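Local coordinates for amine oxidase (Emericella nidulans, PDB 3PGB), which probably oxidises primary amines as a copper amine oxidase, using a copper ion and a topaquinone cofactor derived from one of its own tyrosines, at residues Q647-S658 and V672-E681; G381-Y389 and V399-F408. All coordinates share one frame; numbering follows the deposited sequence.

Contact 1 of 2, residues Q647-S658 and V672-E681. With CA (calcium ion), chain E.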
loop_
_atom_site.group_PDB
_atom_site.type_symbol
_atom_site.label_atom_id
_atom_site.label_comp_id
_atom_site.label_asym_id
_atom_site.label_seq_id
_atom_site.Cartn_x
_atom_site.Cartn_y
_atom_site.Cartn_z
ATOM N N GLN A 647 9.919 -9.391 -14.940
ATOM C CA GLN A 647 10.614 -10.187 -15.931
ATOM C C GLN A 647 9.634 -10.527 -17.050
ATOM O O GLN A 647 8.536 -11.017 -16.796
ATOM C CB GLN A 647 11.197 -11.450 -15.271
ATOM C CG GLN A 647 12.262 -11.132 -14.213
ATOM C CD GLN A 647 12.754 -12.345 -13.455
ATOM O OE1 GLN A 647 13.783 -12.920 -13.797
ATOM N NE2 GLN A 647 12.030 -12.735 -12.407
ATOM N N VAL A 648 10.019 -10.234 -18.283
ATOM C CA VAL A 648 9.133 -10.425 -19.416
ATOM C C VAL A 648 9.750 -11.409 -20.402
ATOM O O VAL A 648 10.918 -11.278 -20.773
ATOM C CB VAL A 648 8.824 -9.091 -20.119
ATOM C CG1 VAL A 648 7.747 -9.289 -21.154
ATOM C CG2 VAL A 648 8.392 -8.043 -19.095
ATOM N N THR A 649 8.960 -12.404 -20.793
ATOM C CA THR A 649 9.373 -13.409 -21.767
ATOM C C THR A 649 8.278 -13.588 -22.795
ATOM O O THR A 649 7.113 -13.253 -22.548
ATOM C CB THR A 649 9.608 -14.787 -21.123
ATOM O OG1 THR A 649 8.367 -15.293 -20.613
ATOM C CG2 THR A 649 10.632 -14.704 -20.002
ATOM N N ARG A 650 8.652 -14.140 -23.941
ATOM C CA ARG A 650 7.680 -14.438 -24.977
ATOM C C ARG A 650 6.907 -15.679 -24.574
ATOM O O ARG A 650 7.488 -16.632 -24.044
ATOM C CB ARG A 650 8.351 -14.652 -26.327
ATOM C CG ARG A 650 7.348 -14.861 -27.426
ATOM C CD ARG A 650 7.971 -14.779 -28.779
ATOM N NE ARG A 650 6.953 -14.784 -29.817
ATOM C CZ ARG A 650 7.210 -14.839 -31.121
ATOM N NH1 ARG A 650 8.470 -14.895 -31.562
ATOM N NH2 ARG A 650 6.199 -14.831 -31.992
ATOM N N GLN A 651 5.600 -15.660 -24.827
ATOM C CA GLN A 651 4.729 -16.765 -24.444
ATOM C C GLN A 651 5.038 -18.014 -25.273
ATOM O O GLN A 651 5.248 -17.941 -26.485
ATOM C CB GLN A 651 3.252 -16.376 -24.612
ATOM C CG GLN A 651 2.248 -17.287 -23.875
ATOM C CD GLN A 651 1.945 -18.600 -24.597
ATOM O OE1 GLN A 651 2.105 -18.714 -25.814
ATOM N NE2 GLN A 651 1.503 -19.597 -23.836
ATOM N N HIS A 652 5.075 -19.152 -24.593
ATOM C CA HIS A 652 5.143 -20.445 -25.239
ATOM C C HIS A 652 4.288 -21.401 -24.444
ATOM O O HIS A 652 4.176 -21.278 -23.226
ATOM C CB HIS A 652 6.579 -20.956 -25.282
ATOM C CG HIS A 652 7.487 -20.122 -26.125
ATOM N ND1 HIS A 652 7.260 -19.902 -27.468
ATOM C CD2 HIS A 652 8.618 -19.448 -25.818
ATOM C CE1 HIS A 652 8.216 -19.129 -27.949
ATOM N NE2 HIS A 652 9.053 -18.838 -26.968
ATOM N N ASP A 653 3.686 -22.365 -25.129
ATOM C CA ASP A 653 2.912 -23.388 -24.443
ATOM C C ASP A 653 3.828 -24.362 -23.713
ATOM O O ASP A 653 3.402 -25.004 -22.761
ATOM C CB ASP A 653 1.968 -24.093 -25.417
ATOM C CG ASP A 653 0.870 -23.170 -25.912
ATOM O OD1 ASP A 653 0.447 -22.290 -25.133
ATOM O OD2 ASP A 653 0.427 -23.309 -27.068
ATOM N N PHE A 654 5.086 -24.442 -24.144
ATOM C CA PHE A 654 6.101 -25.238 -23.446
ATOM C C PHE A 654 6.786 -24.492 -22.279
ATOM O O PHE A 654 7.740 -25.008 -21.688
ATOM C CB PHE A 654 7.141 -25.800 -24.435
ATOM C CG PHE A 654 7.758 -24.772 -25.347
ATOM C CD1 PHE A 654 8.848 -24.024 -24.934
ATOM C CD2 PHE A 654 7.270 -24.587 -26.638
ATOM C CE1 PHE A 654 9.423 -23.086 -25.777
ATOM C CE2 PHE A 654 7.833 -23.645 -27.493
ATOM C CZ PHE A 654 8.919 -22.895 -27.065
ATOM N N GLU A 655 6.297 -23.294 -21.947
ATOM C CA GLU A 655 6.719 -22.585 -20.735
ATOM C C GLU A 655 5.488 -22.097 -19.972
ATOM O O GLU A 655 5.274 -20.889 -19.843
ATOM C CB GLU A 655 7.623 -21.390 -21.088
ATOM C CG GLU A 655 8.993 -21.759 -21.656
ATOM C CD GLU A 655 9.736 -20.577 -22.281
ATOM O OE1 GLU A 655 9.180 -19.448 -22.333
ATOM O OE2 GLU A 655 10.888 -20.790 -22.732
ATOM N N PRO A 656 4.661 -23.030 -19.470
ATOM C CA PRO A 656 3.437 -22.624 -18.765
ATOM C C PRO A 656 3.700 -22.051 -17.374
ATOM O O PRO A 656 2.977 -21.153 -16.930
ATOM C CB PRO A 656 2.650 -23.933 -18.662
ATOM C CG PRO A 656 3.699 -24.995 -18.678
ATOM C CD PRO A 656 4.761 -24.496 -19.594
ATOM N N THR A 657 4.731 -22.569 -16.707
ATOM C CA THR A 657 5.047 -22.226 -15.324
ATOM C C THR A 657 6.499 -21.780 -15.194
ATOM O O THR A 657 7.364 -22.277 -15.904
ATOM C CB THR A 657 4.847 -23.452 -14.387
ATOM O OG1 THR A 657 5.806 -24.473 -14.706
ATOM C CG2 THR A 657 3.448 -24.032 -14.528
ATOM N N SER A 658 6.770 -20.864 -14.271
ATOM C CA SER A 658 8.137 -20.436 -13.992
ATOM C C SER A 658 8.880 -21.403 -13.066
ATOM O O SER A 658 10.094 -21.276 -12.893
ATOM C CB SER A 658 8.145 -19.045 -13.361
ATOM O OG SER A 658 7.377 -19.009 -12.174
ATOM N N VAL A 672 12.369 -27.137 -14.219
ATOM C CA VAL A 672 12.214 -25.805 -14.806
ATOM C C VAL A 672 13.308 -24.883 -14.275
ATOM O O VAL A 672 13.342 -24.546 -13.088
ATOM C CB VAL A 672 10.825 -25.194 -14.531
ATOM C CG1 VAL A 672 10.687 -23.849 -15.240
ATOM C CG2 VAL A 672 9.733 -26.142 -14.986
ATOM N N ASP A 673 14.210 -24.506 -15.172
ATOM C CA ASP A 673 15.236 -23.527 -14.912
ATOM C C ASP A 673 14.784 -22.250 -15.620
ATOM O O ASP A 673 14.925 -22.110 -16.844
ATOM C CB ASP A 673 16.566 -24.042 -15.459
ATOM C CG ASP A 673 17.717 -23.083 -15.233
ATOM O OD1 ASP A 673 17.484 -21.854 -15.223
ATOM O OD2 ASP A 673 18.866 -23.574 -15.097
ATOM N N PHE A 674 14.221 -21.330 -14.838
ATOM C CA PHE A 674 13.653 -20.087 -15.368
ATOM C C PHE A 674 14.654 -19.306 -16.231
ATOM O O PHE A 674 14.256 -18.696 -17.222
ATOM C CB PHE A 674 13.111 -19.213 -14.223
ATOM C CG PHE A 674 12.305 -18.030 -14.686
ATOM C CD1 PHE A 674 11.050 -18.209 -15.252
ATOM C CD2 PHE A 674 12.794 -16.737 -14.554
ATOM C CE1 PHE A 674 10.302 -17.122 -15.682
ATOM C CE2 PHE A 674 12.043 -15.645 -14.981
ATOM C CZ PHE A 674 10.804 -15.840 -15.545
ATOM N N SER A 675 15.940 -19.341 -15.878
ATOM C CA SER A 675 16.982 -18.650 -16.675
ATOM C C SER A 675 16.929 -18.951 -18.167
ATOM O O SER A 675 17.205 -18.075 -18.987
ATOM C CB SER A 675 18.390 -18.995 -16.179
ATOM O OG SER A 675 18.710 -18.219 -15.047
ATOM N N THR A 676 16.580 -20.192 -18.500
ATOM C CA THR A 676 16.621 -20.686 -19.874
ATOM C C THR A 676 15.477 -20.140 -20.732
ATOM O O THR A 676 15.473 -20.323 -21.943
ATOM C CB THR A 676 16.598 -22.242 -19.905
ATOM O OG1 THR A 676 15.318 -22.720 -19.479
ATOM C CG2 THR A 676 17.685 -22.828 -18.988
ATOM N N PHE A 677 14.513 -19.466 -20.105
ATOM C CA PHE A 677 13.434 -18.782 -20.833
ATOM C C PHE A 677 13.974 -17.624 -21.670
ATOM O O PHE A 677 13.332 -17.209 -22.635
ATOM C CB PHE A 677 12.385 -18.213 -19.864
ATOM C CG PHE A 677 11.450 -19.236 -19.262
ATOM C CD1 PHE A 677 11.809 -20.584 -19.132
ATOM C CD2 PHE A 677 10.207 -18.827 -18.779
ATOM C CE1 PHE A 677 10.931 -21.500 -18.553
ATOM C CE2 PHE A 677 9.329 -19.730 -18.200
ATOM C CZ PHE A 677 9.692 -21.075 -18.087
ATOM N N PHE A 678 15.136 -17.098 -21.282
ATOM C CA PHE A 678 15.704 -15.897 -21.900
ATOM C C PHE A 678 16.754 -16.259 -22.951
ATOM O O PHE A 678 17.929 -16.491 -22.636
ATOM C CB PHE A 678 16.265 -14.972 -20.815
ATOM C CG PHE A 678 15.235 -14.569 -19.805
ATOM C CD1 PHE A 678 14.485 -13.408 -19.980
ATOM C CD2 PHE A 678 14.959 -15.386 -18.719
ATOM C CE1 PHE A 678 13.499 -13.055 -19.065
ATOM C CE2 PHE A 678 13.981 -15.042 -17.805
ATOM C CZ PHE A 678 13.247 -13.872 -17.975
ATOM N N ASN A 679 16.286 -16.314 -24.200
ATOM C CA ASN A 679 17.094 -16.679 -25.360
ATOM C C ASN A 679 16.868 -15.683 -26.496
ATOM O O ASN A 679 16.642 -16.066 -27.645
ATOM C CB ASN A 679 16.767 -18.115 -25.816
ATOM C CG ASN A 679 15.305 -18.294 -26.197
ATOM O OD1 ASN A 679 14.437 -17.559 -25.721
ATOM N ND2 ASN A 679 15.027 -19.272 -27.054
ATOM N N GLY A 680 16.906 -14.399 -26.149
ATOM C CA GLY A 680 16.942 -13.311 -27.134
ATOM C C GLY A 680 15.756 -13.150 -28.071
ATOM O O GLY A 680 15.885 -12.504 -29.109
ATOM N N GLU A 681 14.606 -13.715 -27.713
ATOM C CA GLU A 681 13.407 -13.596 -28.537
ATOM C C GLU A 681 12.839 -12.184 -28.495
ATOM O O GLU A 681 12.965 -11.479 -27.487
ATOM C CB GLU A 681 12.330 -14.582 -28.086
ATOM C CG GLU A 681 12.679 -16.037 -28.297
ATOM C CD GLU A 681 11.517 -16.953 -27.994
ATOM O OE1 GLU A 681 11.273 -17.232 -26.798
ATOM O OE2 GLU A 681 10.851 -17.404 -28.950
HETATM CA CA CA E . 12.366 -17.084 -24.722
HETATM O O HOH W 1 10.191 -17.449 -23.693
HETATM O O HOH W 2 12.265 -19.449 -24.672
#

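Contact 2 of 2, residues G381-Y389 and V399-F408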
loop_
_atom_site.group_PDB
_atom_site.type_symbol
_atom_site.label_atom_id
_atom_site.label_comp_id
_atom_site.label_asym_id
_atom_site.label_seq_id
_atom_site.Cartn_x
_atom_site.Cartn_y
_atom_site.Cartn_z
ATOM N N GLY A 381 -1.806 -16.014 -11.931
ATOM C CA GLY A 381 -1.728 -17.007 -10.857
ATOM C C GLY A 381 -0.387 -17.151 -10.179
ATOM O O GLY A 381 0.652 -16.895 -10.776
ATOM N N LEU A 382 -0.421 -17.556 -8.914
ATOM C CA LEU A 382 0.796 -17.863 -8.161
ATOM C C LEU A 382 1.597 -18.955 -8.874
ATOM O O LEU A 382 1.035 -19.914 -9.410
ATOM C CB LEU A 382 0.446 -18.311 -6.737
ATOM C CG LEU A 382 1.600 -18.677 -5.801
ATOM C CD1 LEU A 382 2.625 -17.539 -5.687
ATOM C CD2 LEU A 382 1.053 -19.061 -4.424
ATOM N N GLN A 383 2.910 -18.783 -8.898
ATOM C CA GLN A 383 3.798 -19.717 -9.573
ATOM C C GLN A 383 4.701 -20.464 -8.601
ATOM O O GLN A 383 4.928 -21.660 -8.767
ATOM C CB GLN A 383 4.634 -18.970 -10.598
ATOM C CG GLN A 383 3.812 -18.449 -11.747
ATOM C CD GLN A 383 3.282 -19.568 -12.584
ATOM O OE1 GLN A 383 4.046 -20.256 -13.249
ATOM N NE2 GLN A 383 1.973 -19.790 -12.530
ATOM N N GLU A 384 5.214 -19.749 -7.599
ATOM C CA GLU A 384 6.012 -20.354 -6.535
ATOM C C GLU A 384 6.213 -19.332 -5.410
ATOM O O GLU A 384 6.087 -18.124 -5.631
ATOM C CB GLU A 384 7.365 -20.816 -7.102
ATOM C CG GLU A 384 8.308 -21.501 -6.125
ATOM C CD GLU A 384 7.765 -22.807 -5.605
ATOM O OE1 GLU A 384 6.888 -22.785 -4.717
ATOM O OE2 GLU A 384 8.235 -23.864 -6.071
ATOM N N ALA A 385 6.511 -19.822 -4.209
ATOM C CA ALA A 385 6.854 -18.958 -3.077
ATOM C C ALA A 385 8.213 -19.358 -2.532
ATOM O O ALA A 385 8.448 -20.532 -2.246
ATOM C CB ALA A 385 5.802 -19.062 -1.980
ATOM N N LEU A 386 9.102 -18.381 -2.386
ATOM C CA LEU A 386 10.419 -18.623 -1.821
ATOM C C LEU A 386 10.480 -18.083 -0.398
ATOM O O LEU A 386 9.982 -16.989 -0.126
ATOM C CB LEU A 386 11.503 -17.977 -2.693
ATOM C CG LEU A 386 12.943 -17.953 -2.173
ATOM C CD1 LEU A 386 13.381 -19.324 -1.709
ATOM C CD2 LEU A 386 13.875 -17.427 -3.237
ATOM N N ALA A 387 11.069 -18.871 0.503
ATOM C CA ALA A 387 11.415 -18.418 1.846
ATOM C C ALA A 387 12.902 -18.683 2.060
ATOM O O ALA A 387 13.297 -19.766 2.513
ATOM C CB ALA A 387 10.590 -19.145 2.886
ATOM N N HIS A 388 13.717 -17.687 1.717
ATOM C CA HIS A 388 15.172 -17.812 1.752
ATOM C C HIS A 388 15.708 -17.221 3.048
ATOM O O HIS A 388 15.572 -16.030 3.286
ATOM C CB HIS A 388 15.779 -17.080 0.558
ATOM C CG HIS A 388 17.172 -17.512 0.226
ATOM N ND1 HIS A 388 18.216 -17.415 1.121
ATOM C CD2 HIS A 388 17.694 -18.032 -0.908
ATOM C CE1 HIS A 388 19.320 -17.864 0.554
ATOM N NE2 HIS A 388 19.031 -18.244 -0.679
ATOM N N TYR A 389 16.319 -18.062 3.875
ATOM C CA TYR A 389 16.853 -17.639 5.172
ATOM C C TYR A 389 18.369 -17.401 5.141
ATOM O O TYR A 389 19.041 -17.664 4.143
ATOM C CB TYR A 389 16.522 -18.686 6.236
ATOM C CG TYR A 389 15.059 -18.752 6.562
ATOM C CD1 TYR A 389 14.158 -19.367 5.695
ATOM C CD2 TYR A 389 14.569 -18.201 7.735
ATOM C CE1 TYR A 389 12.812 -19.418 5.993
ATOM C CE2 TYR A 389 13.232 -18.250 8.037
ATOM C CZ TYR A 389 12.357 -18.855 7.165
ATOM O OH TYR A 389 11.021 -18.899 7.487
ATOM N N VAL A 399 18.292 -22.953 4.768
ATOM C CA VAL A 399 16.876 -23.033 4.395
ATOM C C VAL A 399 16.546 -22.089 3.237
ATOM O O VAL A 399 16.812 -20.887 3.295
ATOM C CB VAL A 399 15.919 -22.751 5.577
ATOM C CG1 VAL A 399 14.490 -22.632 5.079
ATOM C CG2 VAL A 399 16.001 -23.855 6.609
ATOM N N ALA A 400 15.992 -22.662 2.177
ATOM C CA ALA A 400 15.450 -21.902 1.060
ATOM C C ALA A 400 14.209 -22.638 0.560
ATOM O O ALA A 400 14.256 -23.347 -0.440
ATOM C CB ALA A 400 16.485 -21.749 -0.038
ATOM N N TYR A 401 13.107 -22.477 1.291
ATOM C CA TYR A 401 11.858 -23.165 0.974
ATOM C C TYR A 401 11.311 -22.740 -0.383
ATOM O O TYR A 401 11.289 -21.558 -0.716
ATOM C CB TYR A 401 10.780 -22.902 2.040
ATOM C CG TYR A 401 11.044 -23.546 3.383
ATOM C CD1 TYR A 401 11.216 -24.915 3.494
ATOM C CD2 TYR A 401 11.095 -22.787 4.541
ATOM C CE1 TYR A 401 11.455 -25.507 4.709
ATOM C CE2 TYR A 401 11.333 -23.372 5.766
ATOM C CZ TYR A 401 11.512 -24.739 5.841
ATOM O OH TYR A 401 11.751 -25.354 7.050
ATOM N N LEU A 402 10.890 -23.731 -1.157
ATOM C CA LEU A 402 10.133 -23.528 -2.371
ATOM C C LEU A 402 8.818 -24.259 -2.139
ATOM O O LEU A 402 8.760 -25.486 -2.219
ATOM C CB LEU A 402 10.899 -24.075 -3.575
ATOM C CG LEU A 402 12.191 -23.308 -3.908
ATOM C CD1 LEU A 402 13.102 -24.114 -4.821
ATOM C CD2 LEU A 402 11.880 -21.937 -4.522
ATOM N N ASP A 403 7.773 -23.493 -1.834
ATOM C CA ASP A 403 6.560 -24.038 -1.212
ATOM C C ASP A 403 5.692 -24.958 -2.073
ATOM O O ASP A 403 4.904 -25.729 -1.531
ATOM C CB ASP A 403 5.693 -22.901 -0.655
ATOM C CG ASP A 403 6.182 -22.398 0.689
ATOM O OD1 ASP A 403 6.694 -23.213 1.491
ATOM O OD2 ASP A 403 6.036 -21.184 0.948
ATOM N N SER A 404 5.819 -24.892 -3.395
ATOM C CA SER A 404 5.001 -25.749 -4.250
ATOM C C SER A 404 5.401 -27.222 -4.121
ATOM O O SER A 404 4.648 -28.101 -4.526
ATOM C CB SER A 404 5.044 -25.294 -5.707
ATOM O OG SER A 404 6.278 -25.599 -6.303
ATOM N N TYR A 405 6.578 -27.485 -3.558
ATOM C CA TYR A 405 6.972 -28.843 -3.173
ATOM C C TYR A 405 5.952 -29.415 -2.186
ATOM O O TYR A 405 5.502 -30.552 -2.332
ATOM C CB TYR A 405 8.368 -28.834 -2.539
ATOM C CG TYR A 405 8.804 -30.170 -1.970
ATOM C CD1 TYR A 405 9.337 -31.158 -2.792
ATOM C CD2 TYR A 405 8.685 -30.443 -0.609
ATOM C CE1 TYR A 405 9.739 -32.391 -2.277
ATOM C CE2 TYR A 405 9.085 -31.678 -0.084
ATOM C CZ TYR A 405 9.606 -32.645 -0.927
ATOM O OH TYR A 405 10.003 -33.861 -0.422
ATOM N N TYR A 406 5.591 -28.620 -1.184
ATOM C CA TYR A 406 4.587 -29.023 -0.205
ATOM C C TYR A 406 3.201 -28.843 -0.808
ATOM O O TYR A 406 2.295 -29.649 -0.553
ATOM C CB TYR A 406 4.742 -28.216 1.082
ATOM C CG TYR A 406 6.102 -28.395 1.718
ATOM C CD1 TYR A 406 7.112 -27.459 1.523
ATOM C CD2 TYR A 406 6.390 -29.525 2.490
ATOM C CE1 TYR A 406 8.367 -27.632 2.090
ATOM C CE2 TYR A 406 7.643 -29.703 3.068
ATOM C CZ TYR A 406 8.628 -28.757 2.863
ATOM O OH TYR A 406 9.881 -28.926 3.427
ATOM N N GLY A 407 3.064 -27.792 -1.621
ATOM C CA GLY A 407 1.823 -27.472 -2.318
ATOM C C GLY A 407 0.975 -26.465 -1.563
ATOM O O GLY A 407 0.803 -26.587 -0.363
ATOM N N PHE A 408 0.439 -25.472 -2.268
ATOM C CA PHE A 408 -0.537 -24.540 -1.689
ATOM C C PHE A 408 -1.944 -25.149 -1.594
ATOM O O PHE A 408 -2.675 -24.890 -0.640
ATOM C CB PHE A 408 -0.589 -23.243 -2.509
ATOM C CG PHE A 408 0.570 -22.328 -2.257
ATOM C CD1 PHE A 408 0.469 -21.303 -1.329
ATOM C CD2 PHE A 408 1.774 -22.503 -2.927
ATOM C CE1 PHE A 408 1.538 -20.459 -1.077
ATOM C CE2 PHE A 408 2.849 -21.661 -2.673
ATOM C CZ PHE A 408 2.723 -20.637 -1.743
#

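Contact 1 of 2, residues Q647-S658 and V672-E681
With CG anti to the carbonyl carbon in both residues (chi1 -65° in H652, -66° in E681), the H652 imidazole and the E681 carboxylate are brought together from opposite directions beside a calcium ion. This is the second of two calcium sites in the enzyme domain, built where the strand 646-650 ends and the loop before strand 686-698 folds back over it. The calcium is bound by the carbonyl O of F677, the side chains of N679 and E681, two waters and E584. H652 NE2 donates to the syn lone pair of E681 OE1 at 2.7 Å, with ring and carboxylate nearly coplanar. Since E681 OE1 also lies 2.4 Å from the calcium, H652 is a second-shell residue that, with the calcium, probably helps fix the rotation of the E681 carboxylate.

E655 reaches the site without touching the metal. Its chain runs extended past F677, the carboxylate stacked flat on the phenyl ring (planes 3° apart), and E655 CG stands 3.7 Å from the ring centroid. E655 OE1 and OE2 each accept a hydrogen bond from a different calcium-bound water, so both waters are held by the turn after the strand, and the one on OE1 also donates to R650 O at the strand's end. F674 CD1 lies over the opposite face of F677, while T657 O meets its edge. Farther along, T649 CG2 sits over one face of F678; T649 OG1 is bonded to W691. Q647, its NE2 donating to W641 O and its OE1 accepting from R588 NE, brings OE1 to the F674 edge, 3.4 Å from CE2.

Contact 2 of 2, residues G381-Y389 and V399-F408
The F408 ring carries L382 CD2 over the centre of one face, 3.5 Å from the centroid in a CH-pi contact, and has A385 CB at its edge. At the other end of the pairing, V399 CG1 lies over the rim of one face of Y401, whose edge meets A387 CB. The same V399 methyl is 3.3 Å from Y389 CD1, whereas A400 CB lies over a face of H388. These groups flank a short antiparallel strand pair in the enzyme domain, the long strand 374-389 against strand 400-402. A387 and Y401 form the hydrogen-bonded pair, between the non-hydrogen-bonded pairs L386 with L402 and H388 with A400. Bonds from Y389 N to V399 O and, at 3.1 Å, from D403 N to A385 O continue the pairing beyond the bridges.

After L402 the chain turns away, and E384 secures that turn. Its CG is anti to the backbone N (chi1 -179°) and the chain bends at chi2 (64°), curling the carboxylate back to the opposite segment. E384 OE1 takes S404 N on its syn lone pair at 2.7 Å and its own neighbour A385 N on the anti one. S404 OG donates to E384 OE2 at 2.6 Å, from above the carboxylate plane. Three donors thus grip a buried carboxylate, which would probably favour its ionised form. D403, the predicted proton acceptor, directly precedes S404; E384 and the D403 N bond therefore probably help position the backbone that carries this presumed catalytic base.

Overall arrangement
Contact 2 lies near the catalytic centre and contact 1 lies farther out, their centres about 19 Å apart and both within the enzyme domain. They meet through Q383, whose OE1 is 3.0 Å from S658 N, a probable hydrogen bond. Strand 532-542, which supplies copper ligands H532 and H534, bonds to strand 374-389 along its backbone, and N537 of the same strand also bonds the S658 hydroxyl. In contact 2 the nearest Y389 side-chain atom is about 6 Å from the copper, and the Y389 hydroxyl is bonded to O4 of the topaquinone at position 484. Contact 1 supplies three of the four protein residues of a calcium site, which E584 completes; its calcium lies 32.3 Å from Y389 OH.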